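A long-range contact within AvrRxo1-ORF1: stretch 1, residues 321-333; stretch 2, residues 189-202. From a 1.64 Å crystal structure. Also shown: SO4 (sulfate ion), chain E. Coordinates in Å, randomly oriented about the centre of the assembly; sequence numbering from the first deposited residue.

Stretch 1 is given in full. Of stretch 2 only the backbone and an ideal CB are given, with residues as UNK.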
# COMPACT_ATOMS: atom_id res chain seq x y z
N SER A 321 20.22 1.14 9.85
CA SER A 321 18.92 1.50 9.30
C SER A 321 19.14 2.34 8.05
O SER A 321 20.23 2.90 7.88
CB SER A 321 18.10 2.32 10.29
OG SER A 321 18.69 3.59 10.55
N TRP A 322 18.13 2.46 7.19
CA TRP A 322 18.26 3.36 6.04
C TRP A 322 18.67 4.76 6.50
O TRP A 322 19.50 5.41 5.87
CB TRP A 322 16.94 3.47 5.28
CG TRP A 322 16.60 2.35 4.34
CD1 TRP A 322 15.49 1.56 4.38
CD2 TRP A 322 17.34 1.94 3.18
NE1 TRP A 322 15.50 0.68 3.33
CE2 TRP A 322 16.62 0.88 2.58
CE3 TRP A 322 18.53 2.36 2.60
CZ2 TRP A 322 17.07 0.24 1.43
CZ3 TRP A 322 18.98 1.72 1.46
CH2 TRP A 322 18.25 0.67 0.88
N SER A 323 18.07 5.25 7.58
CA SER A 323 18.35 6.59 8.06
C SER A 323 19.81 6.72 8.50
O SER A 323 20.50 7.65 8.10
CB SER A 323 17.42 6.96 9.22
OG SER A 323 17.69 8.27 9.66
N ALA A 324 20.27 5.77 9.30
CA ALA A 324 21.66 5.78 9.75
C ALA A 324 22.66 5.64 8.59
O ALA A 324 23.71 6.30 8.57
CB ALA A 324 21.88 4.69 10.78
N ALA A 325 22.32 4.78 7.64
CA ALA A 325 23.16 4.54 6.47
C ALA A 325 23.31 5.80 5.62
O ALA A 325 24.41 6.21 5.29
CB ALA A 325 22.57 3.42 5.63
N LEU A 326 22.19 6.43 5.25
CA LEU A 326 22.30 7.65 4.45
C LEU A 326 22.97 8.79 5.22
O LEU A 326 23.64 9.64 4.62
CB LEU A 326 20.93 8.10 3.91
CG LEU A 326 20.60 7.57 2.52
CD1 LEU A 326 20.21 6.10 2.54
CD2 LEU A 326 19.49 8.41 1.90
N ALA A 327 22.81 8.81 6.54
CA ALA A 327 23.42 9.86 7.35
C ALA A 327 24.93 9.73 7.30
O ALA A 327 25.64 10.71 7.06
CB ALA A 327 22.92 9.78 8.79
N ALA A 328 25.42 8.52 7.51
CA ALA A 328 26.86 8.25 7.46
C ALA A 328 27.43 8.52 6.06
O ALA A 328 28.50 9.10 5.92
CB ALA A 328 27.15 6.82 7.89
N HIS A 329 26.70 8.08 5.04
CA HIS A 329 27.14 8.24 3.66
C HIS A 329 27.19 9.71 3.27
O HIS A 329 28.03 10.12 2.48
CB HIS A 329 26.18 7.50 2.73
CG HIS A 329 26.68 7.39 1.32
ND1 HIS A 329 27.84 6.72 1.00
CD2 HIS A 329 26.17 7.87 0.16
CE1 HIS A 329 28.03 6.79 -0.31
NE2 HIS A 329 27.03 7.48 -0.84
N SER A 330 26.27 10.49 3.81
CA SER A 330 26.17 11.90 3.47
C SER A 330 27.31 12.69 4.07
O SER A 330 27.75 13.70 3.51
CB SER A 330 24.84 12.45 3.96
OG SER A 330 24.72 13.81 3.59
N GLU A 331 27.80 12.22 5.22
CA GLU A 331 28.84 12.92 5.98
C GLU A 331 30.23 12.79 5.37
O GLU A 331 31.15 13.53 5.73
CB GLU A 331 28.85 12.43 7.43
CG GLU A 331 27.69 12.98 8.27
CD GLU A 331 27.51 12.21 9.57
OE1 GLU A 331 28.43 11.46 9.96
OE2 GLU A 331 26.44 12.35 10.19
N LEU A 332 30.40 11.84 4.46
CA LEU A 332 31.67 11.70 3.75
C LEU A 332 31.98 12.93 2.90
O LEU A 332 31.09 13.50 2.27
CB LEU A 332 31.65 10.46 2.86
CG LEU A 332 31.42 9.13 3.57
CD1 LEU A 332 31.37 7.98 2.58
CD2 LEU A 332 32.52 8.91 4.59
N ILE A 333 33.24 13.34 2.89
CA ILE A 333 33.70 14.32 1.91
C ILE A 333 34.33 13.58 0.74
O ILE A 333 34.08 13.91 -0.42
CB ILE A 333 34.73 15.28 2.51
CG1 ILE A 333 34.07 16.19 3.55
CG2 ILE A 333 35.36 16.13 1.41
CD1 ILE A 333 34.68 17.59 3.61
N UNK A 189 10.72 4.78 -3.38
CA UNK A 189 11.60 5.44 -2.42
C UNK A 189 12.84 4.62 -2.14
O UNK A 189 13.94 5.16 -2.08
CB UNK A 189 10.85 5.71 -1.11
N UNK A 190 12.67 3.31 -1.96
CA UNK A 190 13.82 2.46 -1.70
C UNK A 190 14.84 2.51 -2.83
O UNK A 190 16.06 2.40 -2.59
CB UNK A 190 13.36 1.02 -1.48
N UNK A 191 14.38 2.67 -4.07
CA UNK A 191 15.30 2.76 -5.19
C UNK A 191 16.15 4.01 -5.08
O UNK A 191 17.32 4.01 -5.41
CB UNK A 191 14.54 2.75 -6.52
N UNK A 192 15.53 5.10 -4.65
CA UNK A 192 16.28 6.34 -4.46
C UNK A 192 17.27 6.20 -3.33
O UNK A 192 18.37 6.73 -3.42
CB UNK A 192 15.33 7.51 -4.19
N UNK A 193 16.89 5.49 -2.26
CA UNK A 193 17.79 5.33 -1.13
C UNK A 193 19.03 4.54 -1.54
O UNK A 193 20.16 4.95 -1.24
CB UNK A 193 17.07 4.64 0.03
N UNK A 194 18.83 3.44 -2.26
CA UNK A 194 20.02 2.68 -2.67
C UNK A 194 20.79 3.42 -3.75
O UNK A 194 22.01 3.32 -3.83
CB UNK A 194 19.63 1.29 -3.17
N UNK A 195 20.08 4.21 -4.56
CA UNK A 195 20.73 5.06 -5.53
C UNK A 195 21.69 6.06 -4.89
O UNK A 195 22.78 6.31 -5.40
CB UNK A 195 19.67 5.80 -6.35
N UNK A 196 21.27 6.64 -3.77
CA UNK A 196 22.11 7.58 -3.04
C UNK A 196 23.33 6.87 -2.45
O UNK A 196 24.45 7.38 -2.53
CB UNK A 196 21.31 8.26 -1.93
N UNK A 197 23.12 5.70 -1.86
CA UNK A 197 24.24 4.95 -1.27
C UNK A 197 25.27 4.53 -2.31
O UNK A 197 26.44 4.35 -1.97
CB UNK A 197 23.72 3.71 -0.54
N UNK A 198 24.85 4.37 -3.57
CA UNK A 198 25.77 4.01 -4.65
C UNK A 198 26.60 5.17 -5.16
O UNK A 198 27.63 4.96 -5.80
CB UNK A 198 24.98 3.41 -5.82
N UNK A 199 26.16 6.40 -4.89
CA UNK A 199 26.91 7.56 -5.35
C UNK A 199 28.17 7.69 -4.51
O UNK A 199 28.10 7.76 -3.29
CB UNK A 199 26.07 8.83 -5.27
N UNK A 200 29.32 7.73 -5.17
CA UNK A 200 30.57 7.81 -4.42
C UNK A 200 31.00 9.26 -4.22
O UNK A 200 30.78 10.10 -5.09
CB UNK A 200 31.67 7.03 -5.14
N UNK A 201 31.60 9.56 -3.05
CA UNK A 201 31.99 10.93 -2.70
C UNK A 201 32.99 11.53 -3.69
O UNK A 201 33.09 12.75 -3.79
CB UNK A 201 32.59 10.96 -1.29
N UNK A 202 33.71 10.67 -4.41
CA UNK A 202 34.63 11.12 -5.45
C UNK A 202 33.87 11.55 -6.70
O UNK A 202 34.45 12.11 -7.64
CB UNK A 202 35.63 10.01 -5.79
S SO4 E . 19.58 14.19 -8.36
O1 SO4 E . 20.62 13.97 -9.38
O2 SO4 E . 18.48 13.28 -8.66
O3 SO4 E . 19.12 15.57 -8.49
O4 SO4 E . 20.12 14.01 -7.02

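Residues 322-331 and 189-198 are helices running roughly the same way, their N-to-C directions 31° apart and their axes approaching to 10.0 Å.

Position 189 has nothing of stretch 1 within 5.5 Å of its ideal CB, so the contact sets no preference; it is Leu189.

At position 190 CA-to-CB points sideways, and the ideal CB lies 4.8 Å from Trp322 CZ2. The indole NE1 is a donor within reach of a longer side chain, so an acceptor such as Glu or Gln would suit, though an aliphatic chain could also cover the ring. The residue is Glu190; Trp322 NE1 donates to Glu190 OE2 at 3.4 Å and 142°, a weak bond near the ring plane.

Positions 191 and 192 point away and sideways, and nothing of stretch 1 lies within 5.5 Å of either ideal CB; they are Asn191 and Ser192.

Position 193 points toward stretch 1, its ideal CB 3.7 Å from Trp322 CE3 and 4.3 Å from Leu326 CD1. An indole face beside a leucine methyl favours Leu, Ile or Met. Leu193 (m, t) lays CD1 over the five-membered ring of Trp322, 14° off its normal, while Leu193 CD2 meets Leu326 CD2 at 3.7 Å.

Position 194 is sideways, with its ideal CB 4.3 Å from Trp322 CH2; a small or branched apolar residue fits. Val194 CB packs at 4.2 Å from Trp322 CH2.

At 195 stretch 1 offers nothing, and an ideal CB would lie 3.1 Å from Asn191 O, a crowding that favours no side chain. It is Gly195.

Position 196, sideways, has its ideal CB 4.2 Å from Leu326 CD2, inviting Val, Ile, Leu or Ala. Val196 CG1 lies 4.1 Å from Leu326 CD2.

Position 197 also starts sideways, but Trp322, Ala325, Leu326 and His329 frame a hollow for a flexible apolar chain, Leu or Met. Leu197 (m, t) fills it as a knob: CD1 is 3.7 Å from Trp322 CZ3, and CD2 3.7 Å from Leu326 CD1. Its CA sits over the His329 ring face, 4.0 Å from the centroid.

At 199, sideways, the ideal CB is 4.7 Å from His329 NE2, which donates to the backbone O here at 2.7 Å and 134°. Little is asked of the side chain; many polar or long ones would do. Arg199 leads its end away, and its NH1 donates to SO4 O4 at 2.9 Å.

Position 201 points toward stretch 1, its ideal CB 4.3 Å from Leu332 CB; phi of -60° admits proline among compact apolar residues. Pro201 CG meets Leu332 CD1 at 3.7 Å.

Positions 198, 200 and 202 point away, leaving the choice open; they are Gln198, Lys200 and Glu202.

Stretch 2 (189-202) LENSLVGVLQRKPE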
# COMPACT_ATOMS: atom_id res chain seq x y z
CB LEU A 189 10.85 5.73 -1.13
CG LEU A 189 11.65 6.34 0.03
CD1 LEU A 189 12.38 7.60 -0.38
CD2 LEU A 189 10.68 6.65 1.17
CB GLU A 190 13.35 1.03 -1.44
CG GLU A 190 14.22 0.26 -0.49
CD GLU A 190 13.51 -0.97 0.06
OE1 GLU A 190 12.72 -1.58 -0.68
OE2 GLU A 190 13.74 -1.31 1.25
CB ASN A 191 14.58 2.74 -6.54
CG ASN A 191 14.16 1.35 -6.96
OD1 ASN A 191 14.01 0.45 -6.11
ND2 ASN A 191 13.98 1.15 -8.27
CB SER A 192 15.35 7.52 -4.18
OG SER A 192 14.68 7.91 -5.38
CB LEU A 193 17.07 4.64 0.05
CG LEU A 193 15.86 5.39 0.63
CD1 LEU A 193 15.11 4.52 1.66
CD2 LEU A 193 16.25 6.71 1.26
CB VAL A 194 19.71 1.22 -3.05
CG1 VAL A 194 19.06 1.15 -4.39
CG2 VAL A 194 21.00 0.39 -3.04
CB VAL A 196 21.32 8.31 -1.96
CG1 VAL A 196 22.26 9.09 -1.04
CG2 VAL A 196 20.33 9.27 -2.62
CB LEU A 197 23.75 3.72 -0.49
CG LEU A 197 22.93 4.01 0.79
CD1 LEU A 197 22.58 2.71 1.50
CD2 LEU A 197 23.67 4.95 1.75
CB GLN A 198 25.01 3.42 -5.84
CG GLN A 198 24.48 2.04 -5.58
CD GLN A 198 23.60 1.54 -6.70
OE1 GLN A 198 22.37 1.52 -6.58
NE2 GLN A 198 24.22 1.12 -7.80
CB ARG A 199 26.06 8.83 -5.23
CG ARG A 199 24.93 8.85 -6.23
CD ARG A 199 24.00 10.02 -6.00
NE ARG A 199 23.06 10.13 -7.11
CZ ARG A 199 22.19 11.12 -7.25
NH1 ARG A 199 22.12 12.08 -6.35
NH2 ARG A 199 21.38 11.12 -8.31
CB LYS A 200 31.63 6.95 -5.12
CG LYS A 200 31.18 5.49 -5.24
CD LYS A 200 32.30 4.58 -5.71
CE LYS A 200 32.39 4.51 -7.23
NZ LYS A 200 31.63 3.35 -7.80
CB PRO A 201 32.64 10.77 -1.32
CG PRO A 201 32.06 9.51 -0.77
CD PRO A 201 31.86 8.61 -1.96
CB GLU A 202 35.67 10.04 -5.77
CG GLU A 202 35.14 8.61 -5.88
CD GLU A 202 35.02 7.91 -4.52
OE1 GLU A 202 34.97 8.61 -3.49
OE2 GLU A 202 34.99 6.66 -4.49
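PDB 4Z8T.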